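Local coordinates for protein N-terminal acetyltransferase B complex subunit MDM20 (Candida albicans, PDB 5K04) that probably serves as the helical-repeat auxiliary subunit of the NatB complex, which acetylates protein N-termini, at residues Arg70-Pro75 / Ser95-Asn100; Leu114-Asn119 / Phe133-Lys138. All blocks are in the same frame, centred on the assembly; numbering follows the deposited sequence.

Contact 1: Arg70-Pro75 / Ser95-Asn100; sequences RYPNDP and SLVYEN
V97 opens the contact from helix 91-104: its CG1 meets CG of P72 at 4.4 Å, a loose apolar touch between a methyl group and the corner of a proline ring. Both residues are buried, and their CB atoms point along the interface more than across it, so the meeting is a glancing one. One turn after V97 comes N100, whose backbone N bonds to L96 O at 2.9 Å in the regular helical pattern and whose CB points toward the 70-75 turn. Here lies the tightest part of the interface. ND2 of N100 reaches CE1 of Y71 at 3.4 Å, arriving at the edge of the ring and near its plane, so the amide nitrogen does not sit over the pi face. The amide is turned steeply against the ring, with 71° between the two planes. Behind it, N100 CB lies 3.8 Å from Y71 CD1, and the whole CD1-CE1 side of the phenol therefore rests along the asparagine. Y71 is the first residue to leave helix 58-69 and takes a positive phi of 62°; with its CG beside the backbone N (chi1 -59°), the ring reaches N100 with its CD1-CE1 edge. The same linker ends at D74, the N-cap of helix 75-87, whose OD2 caps a backbone N just beyond P75. The contact lays the turn between helices 58-69 and 75-87 against helix 91-104: V97 and N100 also touch L68 of helix 58-69, while P72 packs on T77 and L81 of helix 75-87, so three consecutive helices converge here.

Contact 2: Leu114-Asn119 / Phe133-Lys138; sequences LSWFDN and FMYLNK
Y135 hydrogen-bonds through its hydroxyl to the carboxylate of E99 on helix 91-104, while its ring meets W116 across an antiparallel helical hairpin. Helices of this kind, laid side by side, build the TPR-like superhelix expected of the family; here the two segments run at 155° with axes 10.9 Å apart. W116 brings its indole edge to the tyrosine, CZ3 lying 4.0 Å from Y135 CD2, close to the indole plane. Its CG stands opposite the backbone N (chi1 -163°), which sends the ring across to 133-138, while Y98 of helix 91-104 stacks on the indole. F117 and F133 form the heart of the interface. CZ of F133 comes over one face of the F117 ring, 3.6 Å from its CE1, and the planes are inclined at 54°, neither stacked nor perpendicular. F129 and F484 meet F117 edge-to-face, and W148 of helix 143-157 adjoins F133, extending the aromatic cluster to the next helix and to a distant part of the chain. Toward the start of 114-119 the chemistry becomes aliphatic: methyl CD2 of L114 faces methyl CD2 of L136 at 4.3 Å.

Both contacts belong to the run of short helices near the N-terminus, with centres about 13 Å apart, and follow one another along the chain. Contact 1 joins an interhelical turn to a helix and is partly buried, mixing a tyrosine edge, an amide and one apolar touch. Contact 2 joins two neighbouring antiparallel helices and is buried, with aromatic and leucine side chains throughout. They share no segment, yet 95-100 reaches both helices of contact 2, through W116 on helix 109-120 and, at E99, through Y135 on helix 126-138. Neither contact includes another protein chain of the assembly.

Contact 1: Arg70-Pro75 / Ser95-Asn100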
loop_
_atom_site.group_PDB
_atom_site.type_symbol
_atom_site.label_atom_id
_atom_site.label_comp_id
_atom_site.label_asym_id
_atom_site.label_seq_id
_atom_site.Cartn_x
_atom_site.Cartn_y
_atom_site.Cartn_z
ATOM N N ARG A 70 10.688 -23.504 36.339
ATOM C CA ARG A 70 12.094 -23.840 36.515
ATOM C C ARG A 70 13.021 -22.712 36.091
ATOM O O ARG A 70 14.241 -22.875 36.171
ATOM C CB ARG A 70 12.431 -25.121 35.757
ATOM C CG ARG A 70 11.627 -26.343 36.216
ATOM C CD ARG A 70 11.977 -27.586 35.391
ATOM N NE ARG A 70 11.197 -28.767 35.782
ATOM C CZ ARG A 70 11.554 -29.612 36.745
ATOM N NH1 ARG A 70 12.674 -29.409 37.428
ATOM N NH2 ARG A 70 10.786 -30.665 37.024
ATOM N N TYR A 71 12.463 -21.580 35.639
ATOM C CA TYR A 71 13.178 -20.347 35.299
ATOM C C TYR A 71 14.213 -20.408 34.175
ATOM O O TYR A 71 15.367 -19.994 34.347
ATOM C CB TYR A 71 13.694 -19.680 36.576
ATOM C CG TYR A 71 12.548 -19.364 37.519
ATOM C CD1 TYR A 71 11.342 -18.897 37.021
ATOM C CD2 TYR A 71 12.651 -19.578 38.893
ATOM C CE1 TYR A 71 10.278 -18.621 37.862
ATOM C CE2 TYR A 71 11.585 -19.307 39.746
ATOM C CZ TYR A 71 10.402 -18.826 39.224
ATOM O OH TYR A 71 9.340 -18.548 40.054
ATOM N N PRO A 72 13.790 -20.875 32.997
ATOM C CA PRO A 72 14.736 -21.451 32.027
ATOM C C PRO A 72 16.141 -20.938 31.772
ATOM O O PRO A 72 17.007 -21.746 31.407
ATOM C CB PRO A 72 13.870 -21.375 30.769
ATOM C CG PRO A 72 12.482 -21.399 31.317
ATOM C CD PRO A 72 12.531 -20.558 32.548
ATOM N N ASN A 73 16.388 -19.632 31.873
ATOM C CA ASN A 73 17.709 -18.971 31.766
ATOM C C ASN A 73 18.434 -19.102 30.418
ATOM O O ASN A 73 19.574 -18.637 30.323
ATOM C CB ASN A 73 18.686 -19.408 32.889
ATOM C CG ASN A 73 19.250 -20.837 32.712
ATOM O OD1 ASN A 73 19.798 -21.196 31.663
ATOM N ND2 ASN A 73 19.125 -21.655 33.777
ATOM N N ASP A 74 17.823 -19.678 29.380
ATOM C CA ASP A 74 18.461 -19.766 28.064
ATOM C C ASP A 74 17.637 -19.027 27.014
ATOM O O ASP A 74 16.411 -19.182 26.970
ATOM C CB ASP A 74 18.639 -21.224 27.605
ATOM C CG ASP A 74 19.077 -21.335 26.149
ATOM O OD1 ASP A 74 20.298 -21.276 25.882
ATOM O OD2 ASP A 74 18.201 -21.448 25.266
ATOM N N PRO A 75 18.273 -18.245 26.136
ATOM C CA PRO A 75 17.482 -17.366 25.249
ATOM C C PRO A 75 16.572 -18.117 24.287
ATOM O O PRO A 75 15.411 -17.730 24.110
ATOM C CB PRO A 75 18.561 -16.554 24.522
ATOM C CG PRO A 75 19.771 -16.648 25.397
ATOM C CD PRO A 75 19.718 -18.020 25.991
ATOM N N SER A 95 4.916 -13.366 28.676
ATOM C CA SER A 95 5.738 -12.277 29.191
ATOM C C SER A 95 6.545 -12.715 30.411
ATOM O O SER A 95 7.697 -12.300 30.583
ATOM C CB SER A 95 4.844 -11.074 29.526
ATOM O OG SER A 95 5.520 -10.101 30.302
ATOM N N LEU A 96 5.961 -13.568 31.256
ATOM C CA LEU A 96 6.610 -13.951 32.504
ATOM C C LEU A 96 7.906 -14.734 32.286
ATOM O O LEU A 96 8.785 -14.715 33.155
ATOM C CB LEU A 96 5.627 -14.755 33.358
ATOM C CG LEU A 96 5.666 -14.481 34.868
ATOM C CD1 LEU A 96 5.610 -12.975 35.141
ATOM C CD2 LEU A 96 4.520 -15.205 35.564
ATOM N N VAL A 97 8.046 -15.439 31.159
ATOM C CA VAL A 97 9.283 -16.176 30.907
ATOM C C VAL A 97 10.464 -15.218 30.845
ATOM O O VAL A 97 11.511 -15.451 31.457
ATOM C CB VAL A 97 9.173 -17.002 29.615
ATOM C CG1 VAL A 97 10.274 -18.055 29.582
ATOM C CG2 VAL A 97 7.824 -17.655 29.512
ATOM N N TYR A 98 10.308 -14.124 30.094
ATOM C CA TYR A 98 11.383 -13.146 29.976
ATOM C C TYR A 98 11.584 -12.386 31.283
ATOM O O TYR A 98 12.725 -12.201 31.727
ATOM C CB TYR A 98 11.077 -12.183 28.835
ATOM C CG TYR A 98 11.372 -12.691 27.434
ATOM C CD1 TYR A 98 12.655 -12.629 26.913
ATOM C CD2 TYR A 98 10.358 -13.170 26.610
ATOM C CE1 TYR A 98 12.931 -13.065 25.621
ATOM C CE2 TYR A 98 10.626 -13.595 25.316
ATOM C CZ TYR A 98 11.917 -13.544 24.830
ATOM O OH TYR A 98 12.199 -13.968 23.552
ATOM N N GLU A 99 10.485 -11.943 31.911
ATOM C CA GLU A 99 10.578 -11.173 33.151
ATOM C C GLU A 99 11.260 -11.973 34.249
ATOM O O GLU A 99 12.074 -11.436 35.010
ATOM C CB GLU A 99 9.189 -10.735 33.617
ATOM C CG GLU A 99 8.433 -9.843 32.651
ATOM C CD GLU A 99 7.066 -9.437 33.176
ATOM O OE1 GLU A 99 6.990 -8.905 34.302
ATOM O OE2 GLU A 99 6.066 -9.667 32.466
ATOM N N ASN A 100 10.925 -13.258 34.357
ATOM C CA ASN A 100 11.572 -14.098 35.356
ATOM C C ASN A 100 13.064 -14.208 35.085
ATOM O O ASN A 100 13.875 -14.183 36.017
ATOM C CB ASN A 100 10.917 -15.482 35.384
ATOM C CG ASN A 100 9.530 -15.469 36.032
ATOM O OD1 ASN A 100 9.208 -14.584 36.828
ATOM N ND2 ASN A 100 8.708 -16.452 35.687
#

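Contact 2: Leu114-Asn119 / Phe133-Lys138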
loop_
_atom_site.group_PDB
_atom_site.type_symbol
_atom_site.label_atom_id
_atom_site.label_comp_id
_atom_site.label_asym_id
_atom_site.label_seq_id
_atom_site.Cartn_x
_atom_site.Cartn_y
_atom_site.Cartn_z
ATOM N N LEU A 114 16.380 -7.345 24.170
ATOM C CA LEU A 114 16.459 -7.132 22.721
ATOM C C LEU A 114 15.914 -8.323 21.943
ATOM O O LEU A 114 15.285 -8.144 20.895
ATOM C CB LEU A 114 17.903 -6.832 22.295
ATOM C CG LEU A 114 18.458 -5.498 22.828
ATOM C CD1 LEU A 114 19.882 -5.229 22.356
ATOM C CD2 LEU A 114 17.545 -4.312 22.498
ATOM N N SER A 115 16.160 -9.548 22.429
ATOM C CA SER A 115 15.535 -10.737 21.838
ATOM C C SER A 115 14.015 -10.679 21.989
ATOM O O SER A 115 13.270 -10.873 21.024
ATOM C CB SER A 115 16.113 -11.997 22.501
ATOM O OG SER A 115 15.339 -13.151 22.248
ATOM N N TRP A 116 13.549 -10.413 23.218
ATOM C CA TRP A 116 12.139 -10.169 23.508
ATOM C C TRP A 116 11.533 -9.163 22.539
ATOM O O TRP A 116 10.444 -9.372 21.998
ATOM C CB TRP A 116 12.023 -9.654 24.945
ATOM C CG TRP A 116 10.671 -9.716 25.529
ATOM C CD1 TRP A 116 9.538 -10.196 24.935
ATOM C CD2 TRP A 116 10.292 -9.301 26.849
ATOM N NE1 TRP A 116 8.477 -10.102 25.803
ATOM C CE2 TRP A 116 8.912 -9.548 26.981
ATOM C CE3 TRP A 116 10.981 -8.723 27.916
ATOM C CZ2 TRP A 116 8.210 -9.243 28.146
ATOM C CZ3 TRP A 116 10.288 -8.425 29.077
ATOM C CH2 TRP A 116 8.916 -8.688 29.185
ATOM N N PHE A 117 12.232 -8.051 22.322
ATOM C CA PHE A 117 11.704 -6.973 21.498
ATOM C C PHE A 117 11.703 -7.361 20.024
ATOM O O PHE A 117 10.698 -7.188 19.329
ATOM C CB PHE A 117 12.529 -5.704 21.746
ATOM C CG PHE A 117 12.215 -4.569 20.815
ATOM C CD1 PHE A 117 10.948 -3.997 20.786
ATOM C CD2 PHE A 117 13.196 -4.057 19.984
ATOM C CE1 PHE A 117 10.665 -2.946 19.923
ATOM C CE2 PHE A 117 12.925 -3.004 19.127
ATOM C CZ PHE A 117 11.653 -2.447 19.096
ATOM N N ASP A 118 12.830 -7.898 19.540
ATOM C CA ASP A 118 12.938 -8.301 18.139
ATOM C C ASP A 118 11.901 -9.353 17.784
ATOM O O ASP A 118 11.342 -9.335 16.685
ATOM C CB ASP A 118 14.342 -8.822 17.849
ATOM C CG ASP A 118 15.378 -7.718 17.872
ATOM O OD1 ASP A 118 14.990 -6.545 18.060
ATOM O OD2 ASP A 118 16.573 -8.013 17.696
ATOM N N ASN A 119 11.626 -10.272 18.706
ATOM C CA ASN A 119 10.616 -11.288 18.467
ATOM C C ASN A 119 9.207 -10.738 18.629
ATOM O O ASN A 119 8.272 -11.294 18.055
ATOM C CB ASN A 119 10.841 -12.478 19.406
ATOM C CG ASN A 119 12.120 -13.266 19.065
ATOM O OD1 ASN A 119 12.962 -13.519 19.922
ATOM N ND2 ASN A 119 12.255 -13.648 17.804
ATOM N N PHE A 133 10.824 -2.005 27.358
ATOM C CA PHE A 133 11.607 -0.802 27.547
ATOM C C PHE A 133 11.706 -0.415 29.019
ATOM O O PHE A 133 12.717 0.156 29.441
ATOM C CB PHE A 133 10.991 0.311 26.701
ATOM C CG PHE A 133 11.056 0.038 25.220
ATOM C CD1 PHE A 133 11.963 -0.877 24.708
ATOM C CD2 PHE A 133 10.227 0.695 24.337
ATOM C CE1 PHE A 133 12.034 -1.135 23.334
ATOM C CE2 PHE A 133 10.293 0.445 22.966
ATOM C CZ PHE A 133 11.192 -0.478 22.471
ATOM N N MET A 134 10.690 -0.743 29.817
ATOM C CA MET A 134 10.761 -0.473 31.249
ATOM C C MET A 134 11.899 -1.260 31.899
ATOM O O MET A 134 12.727 -0.694 32.622
ATOM C CB MET A 134 9.415 -0.791 31.914
ATOM C CG MET A 134 9.330 -0.434 33.422
ATOM S SD MET A 134 10.008 -1.672 34.505
ATOM C CE MET A 134 8.774 -2.910 34.211
ATOM N N TYR A 135 11.945 -2.576 31.661
ATOM C CA TYR A 135 13.047 -3.386 32.185
ATOM C C TYR A 135 14.387 -2.910 31.638
ATOM O O TYR A 135 15.377 -2.821 32.370
ATOM C CB TYR A 135 12.838 -4.858 31.836
ATOM C CG TYR A 135 11.814 -5.569 32.689
ATOM C CD1 TYR A 135 12.108 -5.925 33.995
ATOM C CD2 TYR A 135 10.563 -5.912 32.180
ATOM C CE1 TYR A 135 11.186 -6.595 34.790
ATOM C CE2 TYR A 135 9.627 -6.587 32.971
ATOM C CZ TYR A 135 9.951 -6.921 34.280
ATOM O OH TYR A 135 9.054 -7.577 35.089
ATOM N N LEU A 136 14.427 -2.590 30.351
ATOM C CA LEU A 136 15.676 -2.228 29.704
ATOM C C LEU A 136 16.197 -0.885 30.204
ATOM O O LEU A 136 17.408 -0.635 30.188
ATOM C CB LEU A 136 15.455 -2.208 28.194
ATOM C CG LEU A 136 16.697 -2.038 27.330
ATOM C CD1 LEU A 136 17.679 -3.172 27.592
ATOM C CD2 LEU A 136 16.297 -1.979 25.868
ATOM N N ASN A 137 15.304 -0.017 30.645
ATOM C CA ASN A 137 15.696 1.287 31.141
ATOM C C ASN A 137 16.031 1.267 32.623
ATOM O O ASN A 137 16.727 2.169 33.109
ATOM C CB ASN A 137 14.574 2.285 30.873
ATOM C CG ASN A 137 14.924 3.674 31.317
ATOM O OD1 ASN A 137 15.823 4.313 30.755
ATOM N ND2 ASN A 137 14.203 4.166 32.327
ATOM N N LYS A 138 15.544 0.265 33.353
ATOM C CA LYS A 138 15.878 0.158 34.763
ATOM C C LYS A 138 17.314 -0.324 34.918
ATOM O O LYS A 138 18.151 0.350 35.530
ATOM C CB LYS A 138 14.879 -0.779 35.444
ATOM C CG LYS A 138 14.976 -0.848 36.953
ATOM C CD LYS A 138 13.617 -1.135 37.582
ATOM C CE LYS A 138 12.578 -0.097 37.169
ATOM N NZ LYS A 138 13.031 1.311 37.427
#